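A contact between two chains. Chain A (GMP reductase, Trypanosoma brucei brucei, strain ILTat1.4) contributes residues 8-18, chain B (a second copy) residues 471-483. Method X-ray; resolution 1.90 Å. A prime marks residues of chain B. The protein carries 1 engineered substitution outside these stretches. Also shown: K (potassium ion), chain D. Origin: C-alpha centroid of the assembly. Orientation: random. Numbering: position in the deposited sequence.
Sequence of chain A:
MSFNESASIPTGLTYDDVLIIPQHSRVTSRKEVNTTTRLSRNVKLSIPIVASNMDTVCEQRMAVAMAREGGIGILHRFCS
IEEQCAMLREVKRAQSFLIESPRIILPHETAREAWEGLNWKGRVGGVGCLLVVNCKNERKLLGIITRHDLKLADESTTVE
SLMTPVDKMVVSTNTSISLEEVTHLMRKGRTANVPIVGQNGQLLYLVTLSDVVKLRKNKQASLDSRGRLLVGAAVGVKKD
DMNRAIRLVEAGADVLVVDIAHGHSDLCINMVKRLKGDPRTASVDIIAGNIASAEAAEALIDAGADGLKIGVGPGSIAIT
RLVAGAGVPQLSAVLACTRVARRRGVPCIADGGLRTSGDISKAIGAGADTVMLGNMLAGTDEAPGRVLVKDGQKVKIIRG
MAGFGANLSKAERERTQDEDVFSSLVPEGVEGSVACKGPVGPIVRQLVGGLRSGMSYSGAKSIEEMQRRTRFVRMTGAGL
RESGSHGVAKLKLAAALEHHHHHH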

# COMPACT_ATOMS: atom_id res chain seq x y z
N SER A 8 19.89 -33.64 -16.88
CA SER A 8 20.17 -33.65 -18.32
C SER A 8 19.38 -32.61 -19.10
O SER A 8 19.60 -32.47 -20.31
CB SER A 8 19.90 -35.03 -18.90
OG SER A 8 18.50 -35.24 -19.06
N ILE A 9 18.47 -31.89 -18.46
CA ILE A 9 17.67 -30.86 -19.12
C ILE A 9 18.55 -29.62 -19.33
O ILE A 9 19.12 -29.10 -18.36
CB ILE A 9 16.41 -30.55 -18.30
CG1 ILE A 9 15.54 -31.82 -18.21
CG2 ILE A 9 15.63 -29.39 -18.91
CD1 ILE A 9 14.34 -31.71 -17.29
N PRO A 10 18.69 -29.12 -20.56
CA PRO A 10 19.53 -27.95 -20.79
C PRO A 10 18.88 -26.68 -20.26
O PRO A 10 17.66 -26.60 -20.09
CB PRO A 10 19.65 -27.90 -22.32
CG PRO A 10 18.30 -28.40 -22.76
CD PRO A 10 17.93 -29.50 -21.77
N THR A 11 19.70 -25.67 -20.02
CA THR A 11 19.22 -24.40 -19.50
C THR A 11 19.12 -23.39 -20.63
O THR A 11 20.09 -23.20 -21.38
CB THR A 11 20.13 -23.89 -18.39
OG1 THR A 11 19.98 -24.73 -17.25
CG2 THR A 11 19.75 -22.46 -17.99
N GLY A 12 17.97 -22.74 -20.76
CA GLY A 12 17.79 -21.68 -21.75
C GLY A 12 17.90 -20.32 -21.08
O GLY A 12 17.52 -20.14 -19.93
N LEU A 13 18.43 -19.35 -21.82
CA LEU A 13 18.65 -18.01 -21.30
C LEU A 13 17.75 -17.02 -22.00
O LEU A 13 17.46 -17.16 -23.20
CB LEU A 13 20.11 -17.58 -21.50
CG LEU A 13 21.14 -18.55 -20.94
CD1 LEU A 13 22.53 -18.06 -21.31
CD2 LEU A 13 20.99 -18.66 -19.44
N THR A 14 17.33 -15.99 -21.27
CA THR A 14 16.65 -14.86 -21.89
C THR A 14 17.53 -13.62 -21.79
O THR A 14 18.66 -13.67 -21.29
CB THR A 14 15.27 -14.63 -21.26
OG1 THR A 14 14.55 -13.72 -22.10
CG2 THR A 14 15.42 -14.03 -19.86
N TYR A 15 17.01 -12.49 -22.29
CA TYR A 15 17.83 -11.27 -22.35
C TYR A 15 18.31 -10.86 -20.97
O TYR A 15 19.48 -10.50 -20.80
CB TYR A 15 17.04 -10.12 -22.98
CG TYR A 15 16.62 -10.42 -24.40
CD1 TYR A 15 17.56 -10.77 -25.36
CD2 TYR A 15 15.28 -10.38 -24.77
CE1 TYR A 15 17.18 -11.05 -26.67
CE2 TYR A 15 14.89 -10.66 -26.10
CZ TYR A 15 15.85 -10.99 -27.02
OH TYR A 15 15.51 -11.27 -28.32
N ASP A 16 17.43 -10.91 -19.97
CA ASP A 16 17.81 -10.53 -18.61
C ASP A 16 18.83 -11.47 -17.97
O ASP A 16 19.30 -11.17 -16.86
CB ASP A 16 16.59 -10.44 -17.70
CG ASP A 16 15.86 -9.13 -17.84
OD1 ASP A 16 16.39 -8.21 -18.51
OD2 ASP A 16 14.74 -9.02 -17.29
N ASP A 17 19.18 -12.58 -18.62
CA ASP A 17 20.20 -13.47 -18.07
C ASP A 17 21.62 -13.07 -18.45
O ASP A 17 22.57 -13.64 -17.89
CB ASP A 17 19.97 -14.92 -18.53
CG ASP A 17 18.79 -15.59 -17.82
OD1 ASP A 17 18.74 -15.58 -16.57
OD2 ASP A 17 17.90 -16.13 -18.52
N VAL A 18 21.83 -12.16 -19.40
CA VAL A 18 23.17 -11.92 -19.91
C VAL A 18 23.45 -10.42 -20.03
O VAL A 18 22.55 -9.59 -20.05
CB VAL A 18 23.42 -12.62 -21.27
CG1 VAL A 18 23.26 -14.14 -21.12
CG2 VAL A 18 22.46 -12.10 -22.34
K K D . 5.09 -13.76 -22.03
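Chain B (471-483) RFVRMTGAGLRES

Residues 471-483 of chain B lie along the chain A segment 8-18 first as an extended strand and then as a helix. The strand, centred on Val473′ and Arg474′, has extended backbone angles and runs parallel to chain A, pairing with the short, weakly bonded strand about Thr11 and Gly12. Thr476′ then leads into the helix that begins at Gly477′, while chain A turns through a 3-10 segment at 15-17. The register follows this course: Pro10 lies beside Val473′ (CA to CA 5.4 Å), Thr11 beside Arg474′ (CA to CA 4.4 Å), and, past the strand, Thr14 beside Gly479′ (CA to CA 5.5 Å). Together the two stretches bury 593 Å², both sides summed.

Two nearly linear backbone hydrogen bonds fix the parallel pairing, and both involve Arg474′. Its N donates to Pro10 O (2.7 Å), and its O accepts from Gly12 N (2.7 Å), so that Arg474′ bridges the residues on either side of Thr11. The CA of Thr11 also lies 3.5 Å from Arg474′ O in a CA-H...O contact. The side chains of Thr11 and Arg474′ leave the same face of the sheet, with Thr11 OG1 3.8 Å from Arg474′ CB.

Apolar contacts flank this pairing. Ile9 points toward chain B, placing its CG2 3.9 Å from Phe472′ CB and 4.1 Å from Arg474′ CB. Val473′ CG2 packs against backbone, 3.5 Å from Gly12 N. At the helix, Thr14 CG2 approaches Ala478′ CB at 3.9 Å, and Asp16 CB lies 3.7 Å from the same methyl carbon.

Polar side chains tie the start of the helix to the 3-10 turn. Thr476′, in the N-cap position, donates from OG1 to Asp17 OD1 in a short hydrogen bond of 2.5 Å. The same OG1 accepts weak capping bonds from Ala478′ N (3.1 Å) and Gly479′ N (3.3 Å), so one hydroxyl serves both the helix terminus and the interface. Asp17 is held within its own chain as well, its OD2 accepting from Thr14 N at 2.8 Å.

Water extends both polar regions. Water 2 donates to Gly12 O (2.6 Å) and Asp17 OD2 (2.9 Å) and accepts from Thr476′ N (2.9 Å), filling the gap where the strands part. Water 1 accepts from Arg474′ NH1 (3.0 Å) and donates to Ile9 O (3.2 Å). Farther along chain B, Glu482′ O (2.8 Å) and Ser483′ O (3.1 Å) bind the potassium ion K, with four further ligand atoms from elsewhere in the structure.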

# COMPACT_ATOMS: atom_id res chain seq x y z
N ARG B 471 10.17 -32.78 -24.65
CA ARG B 471 11.50 -32.40 -24.22
C ARG B 471 11.38 -31.08 -23.49
O ARG B 471 10.61 -30.21 -23.89
CB ARG B 471 12.47 -32.25 -25.40
CG ARG B 471 12.59 -33.50 -26.26
CD ARG B 471 13.28 -34.63 -25.51
NE ARG B 471 13.47 -35.80 -26.37
CZ ARG B 471 12.64 -36.84 -26.41
NH1 ARG B 471 11.58 -36.88 -25.61
NH2 ARG B 471 12.87 -37.84 -27.24
N PHE B 472 12.14 -30.93 -22.41
CA PHE B 472 12.08 -29.73 -21.59
C PHE B 472 13.34 -28.89 -21.76
O PHE B 472 14.42 -29.41 -22.08
CB PHE B 472 11.94 -30.07 -20.10
CG PHE B 472 10.63 -30.74 -19.75
CD1 PHE B 472 9.45 -30.01 -19.74
CD2 PHE B 472 10.59 -32.08 -19.41
CE1 PHE B 472 8.25 -30.61 -19.39
CE2 PHE B 472 9.39 -32.69 -19.07
CZ PHE B 472 8.22 -31.95 -19.06
N VAL B 473 13.19 -27.60 -21.51
CA VAL B 473 14.32 -26.68 -21.32
C VAL B 473 14.12 -25.96 -20.00
O VAL B 473 13.01 -25.55 -19.66
CB VAL B 473 14.44 -25.69 -22.51
CG1 VAL B 473 13.13 -24.93 -22.76
CG2 VAL B 473 15.60 -24.72 -22.30
N ARG B 474 15.21 -25.83 -19.24
CA ARG B 474 15.17 -25.19 -17.93
C ARG B 474 15.27 -23.68 -18.09
O ARG B 474 15.94 -23.19 -19.00
CB ARG B 474 16.32 -25.74 -17.09
CG ARG B 474 16.47 -25.16 -15.73
CD ARG B 474 17.30 -26.10 -14.89
NE ARG B 474 17.72 -25.47 -13.66
CZ ARG B 474 18.67 -25.97 -12.89
NH1 ARG B 474 19.28 -27.09 -13.26
NH2 ARG B 474 19.01 -25.35 -11.77
N MET B 475 14.53 -22.93 -17.27
CA MET B 475 14.62 -21.48 -17.30
C MET B 475 15.05 -20.95 -15.94
O MET B 475 14.81 -21.59 -14.90
CB MET B 475 13.30 -20.81 -17.76
CG MET B 475 12.02 -21.35 -17.15
SD MET B 475 10.57 -20.42 -17.73
CE MET B 475 9.24 -21.37 -17.00
N THR B 476 15.76 -19.82 -15.95
CA THR B 476 16.09 -19.10 -14.73
C THR B 476 14.88 -18.29 -14.26
O THR B 476 13.83 -18.25 -14.91
CB THR B 476 17.28 -18.17 -14.95
OG1 THR B 476 16.85 -17.06 -15.75
CG2 THR B 476 18.42 -18.90 -15.67
N GLY B 477 15.03 -17.60 -13.12
CA GLY B 477 14.00 -16.66 -12.71
C GLY B 477 13.72 -15.59 -13.74
O GLY B 477 12.58 -15.16 -13.92
N ALA B 478 14.77 -15.15 -14.45
CA ALA B 478 14.56 -14.19 -15.52
C ALA B 478 13.71 -14.77 -16.63
O ALA B 478 12.79 -14.12 -17.14
CB ALA B 478 15.92 -13.73 -16.05
N GLY B 479 13.98 -16.02 -17.01
CA GLY B 479 13.16 -16.68 -18.01
C GLY B 479 11.72 -16.83 -17.57
O GLY B 479 10.79 -16.67 -18.36
N LEU B 480 11.51 -17.13 -16.28
CA LEU B 480 10.15 -17.30 -15.76
C LEU B 480 9.35 -16.00 -15.87
O LEU B 480 8.18 -16.01 -16.26
CB LEU B 480 10.19 -17.78 -14.31
CG LEU B 480 8.87 -18.03 -13.57
CD1 LEU B 480 7.99 -19.09 -14.27
CD2 LEU B 480 9.15 -18.43 -12.12
N ARG B 481 9.98 -14.86 -15.57
CA ARG B 481 9.30 -13.57 -15.68
C ARG B 481 8.89 -13.28 -17.13
O ARG B 481 7.79 -12.78 -17.38
CB ARG B 481 10.18 -12.45 -15.14
CG ARG B 481 10.60 -12.66 -13.67
N GLU B 482 9.77 -13.57 -18.09
CA GLU B 482 9.41 -13.39 -19.49
C GLU B 482 8.24 -14.28 -19.90
O GLU B 482 7.60 -14.02 -20.92
CB GLU B 482 10.62 -13.67 -20.39
N SER B 483 7.93 -15.31 -19.11
CA SER B 483 6.98 -16.32 -19.55
C SER B 483 5.53 -15.89 -19.30
O SER B 483 4.65 -16.15 -20.13
CB SER B 483 7.33 -17.65 -18.88
OG SER B 483 8.60 -18.07 -19.37
O HOH W 1 18.85 -29.33 -15.22
O HOH W 2 16.14 -18.42 -18.49